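PDB 3WNV: glyoxylate reductase from Paecilomyces sp. J18, which catalyses the reduction of glyoxylate to glycolate, probably with a nicotinamide cofactor, as a member of the D-isomer specific 2-hydroxyacid dehydrogenase family. Local coordinates for residues K29-P32 with K38-E41; A53-N58 with L305-N310; I82-N85 with D90-D93; S106-V111 with L320-P325. All blocks are in the same frame, centred on the assembly; numbering follows the deposited sequence.

Contact 1. Residues K29-P32 with K38-E41; sequences KEFP and KFLE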
loop_
_atom_site.group_PDB
_atom_site.type_symbol
_atom_site.label_atom_id
_atom_site.label_comp_id
_atom_site.label_asym_id
_atom_site.label_seq_id
_atom_site.Cartn_x
_atom_site.Cartn_y
_atom_site.Cartn_z
ATOM N N LYS A 29 0.906 26.716 6.298
ATOM C CA LYS A 29 2.361 26.630 6.466
ATOM C C LYS A 29 2.863 25.418 5.701
ATOM O O LYS A 29 2.136 24.445 5.518
ATOM C CB LYS A 29 2.744 26.509 7.953
ATOM C CG LYS A 29 2.448 27.778 8.717
ATOM C CD LYS A 29 3.054 27.752 10.108
ATOM C CE LYS A 29 2.560 28.928 10.926
ATOM N NZ LYS A 29 2.980 30.229 10.369
ATOM N N GLU A 30 4.096 25.466 5.208
ATOM C CA GLU A 30 4.588 24.312 4.474
ATOM C C GLU A 30 6.006 23.905 4.853
ATOM O O GLU A 30 6.865 24.763 5.022
ATOM C CB GLU A 30 4.566 24.585 2.957
ATOM C CG GLU A 30 3.197 24.862 2.359
ATOM C CD GLU A 30 3.261 24.988 0.843
ATOM O OE1 GLU A 30 4.172 24.365 0.251
ATOM O OE2 GLU A 30 2.411 25.695 0.248
ATOM N N PHE A 31 6.243 22.585 4.905
ATOM C CA PHE A 31 7.598 22.033 5.022
ATOM C C PHE A 31 7.847 21.155 3.799
ATOM O O PHE A 31 7.637 19.926 3.849
ATOM C CB PHE A 31 7.730 21.207 6.309
ATOM C CG PHE A 31 9.119 20.669 6.555
ATOM C CD1 PHE A 31 10.095 21.481 7.102
ATOM C CD2 PHE A 31 9.428 19.338 6.274
ATOM C CE1 PHE A 31 11.373 21.010 7.341
ATOM C CE2 PHE A 31 10.705 18.851 6.511
ATOM C CZ PHE A 31 11.685 19.707 7.054
ATOM N N PRO A 32 8.275 21.774 2.680
ATOM C CA PRO A 32 8.346 21.025 1.418
ATOM C C PRO A 32 9.517 20.037 1.366
ATOM O O PRO A 32 9.424 19.012 0.685
ATOM C CB PRO A 32 8.540 22.121 0.370
ATOM C CG PRO A 32 9.084 23.274 1.116
ATOM C CD PRO A 32 8.489 23.214 2.485
ATOM N N LYS A 38 16.095 18.952 10.608
ATOM C CA LYS A 38 15.562 20.295 10.438
ATOM C C LYS A 38 14.068 20.361 10.788
ATOM O O LYS A 38 13.612 21.361 11.345
ATOM C CB LYS A 38 15.778 20.745 9.000
ATOM C CG LYS A 38 15.209 22.110 8.668
ATOM C CD LYS A 38 16.026 23.214 9.273
ATOM C CE LYS A 38 15.673 24.540 8.618
ATOM N NZ LYS A 38 14.218 24.580 8.250
ATOM N N PHE A 39 13.311 19.316 10.457
ATOM C CA PHE A 39 11.909 19.277 10.871
ATOM C C PHE A 39 11.829 19.318 12.397
ATOM O O PHE A 39 11.093 20.129 12.965
ATOM C CB PHE A 39 11.153 18.088 10.277
ATOM C CG PHE A 39 9.708 18.048 10.682
ATOM C CD1 PHE A 39 8.783 18.879 10.059
ATOM C CD2 PHE A 39 9.277 17.223 11.718
ATOM C CE1 PHE A 39 7.460 18.877 10.461
ATOM C CE2 PHE A 39 7.948 17.230 12.125
ATOM C CZ PHE A 39 7.045 18.055 11.485
ATOM N N LEU A 40 12.621 18.489 13.070
ATOM C CA LEU A 40 12.591 18.485 14.532
ATOM C C LEU A 40 13.034 19.807 15.128
ATOM O O LEU A 40 12.477 20.237 16.132
ATOM C CB LEU A 40 13.378 17.296 15.115
ATOM C CG LEU A 40 12.933 15.894 14.713
ATOM C CD1 LEU A 40 13.943 14.890 15.202
ATOM C CD2 LEU A 40 11.565 15.538 15.254
ATOM N N GLU A 41 14.014 20.468 14.503
ATOM C CA GLU A 41 14.442 21.797 14.935
ATOM C C GLU A 41 13.321 22.825 14.812
ATOM O O GLU A 41 13.155 23.657 15.693
ATOM C CB GLU A 41 15.670 22.265 14.147
ATOM C CG GLU A 41 17.001 21.809 14.742
ATOM C CD GLU A 41 18.183 22.053 13.810
ATOM O OE1 GLU A 41 18.058 22.897 12.890
ATOM O OE2 GLU A 41 19.230 21.390 13.999
#

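Contact 2. Residues A53-N58 with L305-N310; sequences AIYRSN and LLVLNN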
loop_
_atom_site.group_PDB
_atom_site.type_symbol
_atom_site.label_atom_id
_atom_site.label_comp_id
_atom_site.label_asym_id
_atom_site.label_seq_id
_atom_site.Cartn_x
_atom_site.Cartn_y
_atom_site.Cartn_z
ATOM N N ALA A 53 -3.447 21.042 12.526
ATOM C CA ALA A 53 -3.562 19.882 11.639
ATOM C C ALA A 53 -2.408 19.811 10.665
ATOM O O ALA A 53 -1.924 20.835 10.209
ATOM C CB ALA A 53 -4.852 19.927 10.886
ATOM N N ILE A 54 -2.046 18.594 10.270
ATOM C CA ILE A 54 -0.887 18.390 9.414
ATOM C C ILE A 54 -1.326 17.526 8.256
ATOM O O ILE A 54 -1.965 16.489 8.466
ATOM C CB ILE A 54 0.220 17.628 10.164
ATOM C CG1 ILE A 54 0.932 18.546 11.165
ATOM C CG2 ILE A 54 1.246 17.033 9.165
ATOM C CD1 ILE A 54 1.919 17.744 12.077
ATOM N N TYR A 55 -0.976 17.924 7.038
ATOM C CA TYR A 55 -1.160 17.065 5.873
ATOM C C TYR A 55 0.166 16.391 5.627
ATOM O O TYR A 55 1.182 17.084 5.531
ATOM C CB TYR A 55 -1.472 17.956 4.637
ATOM C CG TYR A 55 -1.613 17.184 3.317
ATOM C CD1 TYR A 55 -0.518 16.547 2.718
ATOM C CD2 TYR A 55 -2.826 17.161 2.643
ATOM C CE1 TYR A 55 -0.645 15.842 1.482
ATOM C CE2 TYR A 55 -2.977 16.468 1.428
ATOM C CZ TYR A 55 -1.880 15.806 0.865
ATOM O OH TYR A 55 -2.040 15.162 -0.337
ATOM N N ARG A 56 0.180 15.057 5.471
ATOM C CA ARG A 56 1.417 14.406 5.074
ATOM C C ARG A 56 1.082 13.272 4.145
ATOM O O ARG A 56 -0.093 12.903 3.984
ATOM C CB ARG A 56 2.192 13.883 6.302
ATOM C CG ARG A 56 1.541 12.685 6.990
ATOM C CD ARG A 56 2.421 12.170 8.128
ATOM N NE ARG A 56 3.725 11.647 7.645
ATOM C CZ ARG A 56 3.932 10.381 7.252
ATOM N NH1 ARG A 56 2.935 9.497 7.231
ATOM N NH2 ARG A 56 5.155 9.987 6.881
ATOM N N SER A 57 2.111 12.670 3.558
ATOM C CA SER A 57 1.893 11.523 2.660
ATOM C C SER A 57 2.935 10.412 2.831
ATOM O O SER A 57 3.976 10.622 3.470
ATOM C CB SER A 57 1.928 11.995 1.222
ATOM O OG SER A 57 3.208 12.556 0.921
ATOM N N ASN A 58 2.693 9.252 2.216
ATOM C CA ASN A 58 3.725 8.209 2.230
ATOM C C ASN A 58 5.005 8.710 1.579
ATOM O O ASN A 58 6.099 8.515 2.107
ATOM C CB ASN A 58 3.217 6.929 1.564
ATOM C CG ASN A 58 2.358 6.086 2.503
ATOM O OD1 ASN A 58 2.607 6.003 3.724
ATOM N ND2 ASN A 58 1.341 5.446 1.943
ATOM N N LEU A 305 -7.620 14.783 -2.664
ATOM C CA LEU A 305 -8.887 15.434 -2.331
ATOM C C LEU A 305 -9.490 14.857 -1.051
ATOM O O LEU A 305 -10.070 15.601 -0.243
ATOM C CB LEU A 305 -9.879 15.361 -3.498
ATOM C CG LEU A 305 -9.509 16.190 -4.723
ATOM C CD1 LEU A 305 -10.515 15.950 -5.843
ATOM C CD2 LEU A 305 -9.443 17.660 -4.385
ATOM N N LEU A 306 -9.364 13.536 -0.879
ATOM C CA LEU A 306 -9.840 12.876 0.337
ATOM C C LEU A 306 -9.097 13.363 1.577
ATOM O O LEU A 306 -9.707 13.624 2.605
ATOM C CB LEU A 306 -9.738 11.337 0.212
ATOM C CG LEU A 306 -10.272 10.513 1.401
ATOM C CD1 LEU A 306 -11.723 10.871 1.764
ATOM C CD2 LEU A 306 -10.137 9.061 1.022
ATOM N N VAL A 307 -7.780 13.523 1.485
ATOM C CA VAL A 307 -7.027 14.069 2.606
ATOM C C VAL A 307 -7.461 15.498 2.916
ATOM O O VAL A 307 -7.624 15.878 4.087
ATOM C CB VAL A 307 -5.504 14.038 2.318
ATOM C CG1 VAL A 307 -4.713 14.453 3.571
ATOM C CG2 VAL A 307 -5.085 12.631 1.896
ATOM N N LEU A 308 -7.688 16.298 1.868
ATOM C CA LEU A 308 -7.985 17.703 2.075
ATOM C C LEU A 308 -9.400 17.845 2.626
ATOM O O LEU A 308 -9.673 18.760 3.385
ATOM C CB LEU A 308 -7.751 18.517 0.795
ATOM C CG LEU A 308 -6.245 18.645 0.470
ATOM C CD1 LEU A 308 -6.027 19.084 -0.984
ATOM C CD2 LEU A 308 -5.536 19.610 1.424
ATOM N N ASN A 309 -10.294 16.928 2.239
ATOM C CA ASN A 309 -11.644 16.928 2.795
ATOM C C ASN A 309 -11.670 16.516 4.266
ATOM O O ASN A 309 -12.459 17.054 5.046
ATOM C CB ASN A 309 -12.580 16.062 1.938
ATOM C CG ASN A 309 -13.006 16.770 0.666
ATOM O OD1 ASN A 309 -13.145 17.978 0.662
ATOM N ND2 ASN A 309 -13.184 16.022 -0.421
ATOM N N ASN A 310 -10.833 15.544 4.629
ATOM C CA ASN A 310 -10.604 15.234 6.037
ATOM C C ASN A 310 -10.103 16.452 6.806
ATOM O O ASN A 310 -10.620 16.763 7.858
ATOM C CB ASN A 310 -9.597 14.102 6.194
ATOM C CG ASN A 310 -10.250 12.747 6.173
ATOM O OD1 ASN A 310 -10.847 12.323 7.179
ATOM N ND2 ASN A 310 -10.147 12.048 5.037
#

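Contact 3. Residues I82-N85 with D90-D93; sequences ICHN and DNID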
loop_
_atom_site.group_PDB
_atom_site.type_symbol
_atom_site.label_atom_id
_atom_site.label_comp_id
_atom_site.label_asym_id
_atom_site.label_seq_id
_atom_site.Cartn_x
_atom_site.Cartn_y
_atom_site.Cartn_z
ATOM N N ILE A 82 -3.652 14.536 12.091
ATOM C CA ILE A 82 -2.705 14.294 11.026
ATOM C C ILE A 82 -3.486 13.608 9.957
ATOM O O ILE A 82 -4.072 12.535 10.179
ATOM C CB ILE A 82 -1.569 13.362 11.452
ATOM C CG1 ILE A 82 -0.720 14.043 12.503
ATOM C CG2 ILE A 82 -0.660 12.991 10.236
ATOM C CD1 ILE A 82 0.228 13.016 13.181
ATOM N N CYS A 83 -3.537 14.240 8.798
ATOM C CA CYS A 83 -4.292 13.727 7.681
ATOM C C CYS A 83 -3.311 13.206 6.663
ATOM O O CYS A 83 -2.557 13.957 6.053
ATOM C CB CYS A 83 -5.204 14.830 7.123
ATOM S SG CYS A 83 -6.420 15.402 8.400
ATOM N N HIS A 84 -3.307 11.881 6.503
ATOM C CA HIS A 84 -2.303 11.154 5.762
ATOM C C HIS A 84 -2.791 10.697 4.387
ATOM O O HIS A 84 -3.895 10.150 4.241
ATOM C CB HIS A 84 -1.899 9.915 6.612
ATOM C CG HIS A 84 -0.965 8.959 5.906
ATOM N ND1 HIS A 84 0.395 9.185 5.795
ATOM C CD2 HIS A 84 -1.213 7.792 5.270
ATOM C CE1 HIS A 84 0.948 8.158 5.150
ATOM N NE2 HIS A 84 -0.010 7.315 4.806
ATOM N N ASN A 85 -1.963 10.934 3.380
ATOM C CA ASN A 85 -2.248 10.513 2.014
ATOM C C ASN A 85 -1.676 9.117 1.836
ATOM O O ASN A 85 -0.454 8.907 1.749
ATOM C CB ASN A 85 -1.649 11.501 1.023
ATOM C CG ASN A 85 -2.002 11.150 -0.399
ATOM O OD1 ASN A 85 -2.301 9.997 -0.691
ATOM N ND2 ASN A 85 -1.974 12.125 -1.285
ATOM N N ASP A 90 1.935 2.637 7.763
ATOM C CA ASP A 90 2.788 1.925 8.697
ATOM C C ASP A 90 3.965 2.821 9.054
ATOM O O ASP A 90 4.774 2.474 9.923
ATOM C CB ASP A 90 3.212 0.549 8.129
ATOM C CG ASP A 90 3.830 0.653 6.762
ATOM O OD1 ASP A 90 5.049 0.933 6.663
ATOM O OD2 ASP A 90 3.108 0.448 5.769
ATOM N N ASN A 91 4.034 4.018 8.443
ATOM C CA ASN A 91 5.047 5.013 8.876
ATOM C C ASN A 91 4.511 6.055 9.894
ATOM O O ASN A 91 5.164 7.066 10.209
ATOM C CB ASN A 91 5.667 5.708 7.666
ATOM C CG ASN A 91 4.628 6.189 6.705
ATOM O OD1 ASN A 91 3.480 6.502 7.106
ATOM N ND2 ASN A 91 4.976 6.192 5.424
ATOM N N ILE A 92 3.314 5.807 10.418
ATOM C CA ILE A 92 2.815 6.590 11.551
ATOM C C ILE A 92 2.591 5.650 12.743
ATOM O O ILE A 92 1.962 4.593 12.597
ATOM C CB ILE A 92 1.478 7.221 11.229
ATOM C CG1 ILE A 92 1.577 8.026 9.944
ATOM C CG2 ILE A 92 0.968 8.066 12.417
ATOM C CD1 ILE A 92 0.252 8.675 9.536
ATOM N N ASP A 93 3.089 6.033 13.916
ATOM C CA ASP A 93 2.826 5.267 15.123
ATOM C C ASP A 93 1.493 5.715 15.679
ATOM O O ASP A 93 1.402 6.677 16.461
ATOM C CB ASP A 93 3.931 5.540 16.124
ATOM C CG ASP A 93 3.825 4.673 17.367
ATOM O OD1 ASP A 93 2.689 4.283 17.774
ATOM O OD2 ASP A 93 4.893 4.399 17.947
#

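Contact 4. Residues S106-V111 with L320-P325; sequences STPIAV and LLTQVP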
loop_
_atom_site.group_PDB
_atom_site.type_symbol
_atom_site.label_atom_id
_atom_site.label_comp_id
_atom_site.label_asym_id
_atom_site.label_seq_id
_atom_site.Cartn_x
_atom_site.Cartn_y
_atom_site.Cartn_z
ATOM N N SER A 106 -6.626 8.366 6.964
ATOM C CA SER A 106 -5.839 7.845 5.844
ATOM C C SER A 106 -6.744 7.947 4.639
ATOM O O SER A 106 -7.787 8.627 4.722
ATOM C CB SER A 106 -5.463 6.363 6.064
ATOM O OG SER A 106 -6.641 5.678 6.456
ATOM N N THR A 107 -6.368 7.284 3.552
ATOM C CA THR A 107 -7.183 7.303 2.325
ATOM C C THR A 107 -7.545 5.888 1.864
ATOM O O THR A 107 -6.947 5.403 0.899
ATOM C CB THR A 107 -6.478 8.006 1.178
ATOM O OG1 THR A 107 -5.244 7.332 0.855
ATOM C CG2 THR A 107 -6.182 9.463 1.550
ATOM N N PRO A 108 -8.619 5.333 2.468
ATOM C CA PRO A 108 -9.215 4.007 2.171
ATOM C C PRO A 108 -10.419 4.038 1.204
ATOM O O PRO A 108 -11.255 4.850 1.332
ATOM C CB PRO A 108 -9.775 3.604 3.529
ATOM C CG PRO A 108 -10.277 4.911 4.058
ATOM C CD PRO A 108 -9.123 5.851 3.752
ATOM N N ILE A 109 -10.418 3.214 0.168
ATOM C CA ILE A 109 -11.424 3.332 -0.882
ATOM C C ILE A 109 -11.206 4.331 -2.014
ATOM O O ILE A 109 -11.998 4.350 -2.892
ATOM C CB ILE A 109 -12.811 3.757 -0.412
ATOM C CG1 ILE A 109 -13.228 3.105 0.895
ATOM C CG2 ILE A 109 -13.812 3.444 -1.513
ATOM C CD1 ILE A 109 -14.713 3.352 1.192
ATOM N N ALA A 110 -10.097 5.017 -2.069
ATOM C CA ALA A 110 -9.611 5.741 -3.193
ATOM C C ALA A 110 -8.549 4.925 -3.930
ATOM O O ALA A 110 -8.418 5.060 -5.091
ATOM C CB ALA A 110 -9.096 7.053 -2.791
ATOM N N VAL A 111 -7.804 4.105 -3.203
ATOM C CA VAL A 111 -6.722 3.334 -3.830
ATOM C C VAL A 111 -7.210 2.049 -4.491
ATOM O O VAL A 111 -6.442 1.406 -5.218
ATOM C CB VAL A 111 -5.621 2.950 -2.803
ATOM C CG1 VAL A 111 -5.066 4.175 -2.089
ATOM C CG2 VAL A 111 -6.180 1.965 -1.797
ATOM N N LEU A 320 -13.057 13.802 11.642
ATOM C CA LEU A 320 -12.489 13.269 10.420
ATOM C C LEU A 320 -13.533 12.501 9.591
ATOM O O LEU A 320 -14.582 12.093 10.101
ATOM C CB LEU A 320 -11.302 12.359 10.752
ATOM C CG LEU A 320 -10.084 13.028 11.376
ATOM C CD1 LEU A 320 -9.084 11.966 11.894
ATOM C CD2 LEU A 320 -9.402 13.975 10.372
ATOM N N LEU A 321 -13.238 12.315 8.313
ATOM C CA LEU A 321 -14.092 11.540 7.429
ATOM C C LEU A 321 -13.664 10.076 7.405
ATOM O O LEU A 321 -14.504 9.174 7.453
ATOM C CB LEU A 321 -14.036 12.114 6.011
ATOM C CG LEU A 321 -14.441 13.573 5.894
ATOM C CD1 LEU A 321 -14.533 13.952 4.419
ATOM C CD2 LEU A 321 -15.762 13.802 6.584
ATOM N N THR A 322 -12.353 9.840 7.317
ATOM C CA THR A 322 -11.809 8.494 7.279
ATOM C C THR A 322 -10.734 8.249 8.348
ATOM O O THR A 322 -9.578 7.910 8.035
ATOM C CB THR A 322 -11.194 8.170 5.934
ATOM O OG1 THR A 322 -10.248 9.191 5.555
ATOM C CG2 THR A 322 -12.287 8.057 4.865
ATOM N N GLN A 323 -11.129 8.414 9.591
ATOM C CA GLN A 323 -10.222 8.146 10.727
ATOM C C GLN A 323 -9.773 6.687 10.710
ATOM O O GLN A 323 -10.567 5.790 10.406
ATOM C CB GLN A 323 -10.920 8.444 12.032
ATOM C CG GLN A 323 -9.978 8.336 13.244
ATOM C CD GLN A 323 -10.600 8.850 14.535
ATOM O OE1 GLN A 323 -11.821 8.909 14.671
ATOM N NE2 GLN A 323 -9.755 9.227 15.499
ATOM N N VAL A 324 -8.489 6.450 10.985
ATOM C CA VAL A 324 -7.937 5.087 10.972
ATOM C C VAL A 324 -8.699 4.164 11.948
ATOM O O VAL A 324 -9.098 4.589 13.028
ATOM C CB VAL A 324 -6.439 5.094 11.277
ATOM C CG1 VAL A 324 -5.663 5.835 10.162
ATOM C CG2 VAL A 324 -6.142 5.698 12.676
ATOM N N PRO A 325 -8.932 2.884 11.546
ATOM C CA PRO A 325 -9.755 1.983 12.366
ATOM C C PRO A 325 -9.162 1.744 13.764
ATOM O O PRO A 325 -9.921 1.547 14.704
ATOM C CB PRO A 325 -9.791 0.671 11.544
ATOM C CG PRO A 325 -8.686 0.802 10.519
ATOM C CD PRO A 325 -8.579 2.288 10.249
#

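Contact 1. Residues K29-P32 with K38-E41
An edge-to-face aromatic pair, Phe31 with Phe39, fastens helix 36-45 to strand 27-31, an edge strand of a five-stranded parallel sheet. It illustrates how a helix can be seated on the strand that precedes it largely through side chains. Phe39 supplies the edge: its CD1 stands 3.8 Å above the plane of the Phe31 ring, over the middle of it. The two planes are inclined at 69°, and the centroids lie 5.2 Å apart, as suits a T-shaped stack. The base of Phe39 takes part as well, since its CB comes within 3.6 Å of Phe31 CZ, making the far end of the strand residue's ring press on the root of the helix residue's side chain. Phe31 extends there because its CG stands opposite the backbone N (chi1 -176°), which sends the ring out from the strand toward the helix. At the rim of the same ring, near its plane, the aliphatic part of Lys38 closes in, with CG 4.2 Å from Phe31 CE1. With an alanine in place of Phe31, the edge of Phe39 would probably lose the face it rests on, leaving a gap between strand and helix. Strand 27-31 and helix 36-45 form the first part of a beta-alpha-beta crossover, for the helix leads on to strand 51-57, which lies beyond strand 5-9 in the sheet. Phe39 also packs on Leu7 and Ile9 of strand 5-9 and on Leu71 of helix 69-74, while Thr64 of helix 61-64 touches both rings.

Contact 2. Residues A53-N58 with L305-N310
The phenol ring of Tyr55 is met obliquely by Val307 and Leu308, which lie on opposite sides of its plane and converge on the same side bond, CD2 to CE2. Val307 sends in CG1, 3.4 Å from Tyr55 CE2 and equally close to CD2, while Val307 CB stands 3.6 Å from CE2. This is tight packing for carbon on carbon, and the valine side chain crosses the ring at about a right angle. Leu308 arrives from the other side with a branch tip, its CD2 lying 3.9 Å from Tyr55 CD2. The ring is laid toward the helix by a first torsion of 177°, which sets CG opposite the backbone N. The principle here is that of a sheet covered by a helix from far along the chain: strand 51-57 is the middle strand of the five-stranded parallel sheet, whose order 2-1-3-4-5 is that of a flavodoxin-like domain, and helix 297-317 returns to it after the chain has built the Rossmann-type sheet. The phenol does not end in a purely apolar setting, for Tyr55 OH is hydrogen-bonded to Asn85 ND2 on the adjoining strand. Val307 also touches Cys83 of that strand. Further along the helix, Asn310 folds its amide back on its own turn, ND2 donating to Leu306 O over 2.9 Å from above the carbonyl plane. Asn310 N reaches that oxygen from the opposite face, and Asn310 OD1 receives Leu321 N from the segment beyond the helix.

Contact 3. Residues I82-N85 with D90-D93
The side chain of His84 overlaps the end of Ile92, whose CD1 lies 3.8 Å from His84 ND1 and at a like distance from CB and CG. Here the principle is that a parallel strand of a flavodoxin-like domain is followed at its C-terminal end by a loop that folds back against it. Strand 81-85 carries the histidine, the loop carries Asn91 and Ile92, and Asp93 then serves as N-cap of helix 94-99, its OD1 bonded to Ala96 N. Ile92 reaches across in extended form (chi2 179°), and the two side chains slide past each other in opposite directions. The tip of the isoleucine also brushes Ile82, with CD1 4.5 Å from Ile82 CG2, so strand residues two apart share one methyl. A hydrogen bond from His84 NE2 to Gly88 O ties the imidazole to the intervening loop. A sulfate ion, probably from the crystallisation liquor, lies about 5 Å from the histidine side chain. Asn91 is held by other residues: its ND2 bonds to Asn58 OD1, and Arg56 NH1 bonds to its OD1. With the amide plane turned 71° from the imidazole, that same Asn91 OD1 sits 3.6 Å from His84 CE1.

Contact 4. Residues S106-V111 with L320-P325
Thr322 faces Ser106 and Pro108 with both branches of its side chain, the hydroxyl turned to the serine backbone and the methyl to the proline ring. A first torsion of 52° places OG1 between its own backbone N and carbonyl carbon, from where it donates to Ser106 O over a short 2.7 Å. The same hydroxyl receives Asn310 ND2 from helix 297-317, so it passes a hydrogen bond on from helix to loop. A second bond runs the other way: Ser106 N donates to Thr322 O at 3.2 Å, with an N-H...O angle of 157°. Serine N and O are thus both taken by one residue, once through its backbone and once through its side chain. Pro108 crosses the threonine obliquely, its CG 3.8 Å from Thr322 CG2 and its CD 3.8 Å from Thr322 CB. A valine in place of Thr322 would probably leave Ser106 O without this donor and Asn310 ND2 without this acceptor. Next along, Val324 lays CG1 beside the serine hydroxyl, 3.8 Å from Ser106 OG. Val324 is also joined by its backbone to Ile104, so the pairings of Thr322 with Ser106 and Val324 with Ile104 run in opposite chain directions beside the edge strand 103-105. Chain end thus meets the loop leading into helix 112-127, consistent with the two-domain fold of 2-hydroxyacid dehydrogenases, in which the C-terminal part returns to the first domain.

Contacts 1, 2 and 3 all reach the five-stranded parallel sheet, and contact 4 lies just beyond its edge strand 103-105. Contact 1, at the opposite edge, stands apart: its centre is about 16 Å from those of contacts 2 and 3 and about 25 Å from that of contact 4. The other three touch one another, with centres about 9 to 11 Å apart. Contact 1 closes first along the chain. Contact 3 then falls wholly between the segments of contact 2, whereas contacts 2 and 4 interleave, both using the C-terminal part. One domain is therefore assembled from the two ends of the chain, with the Rossmann-type sheet formed in between.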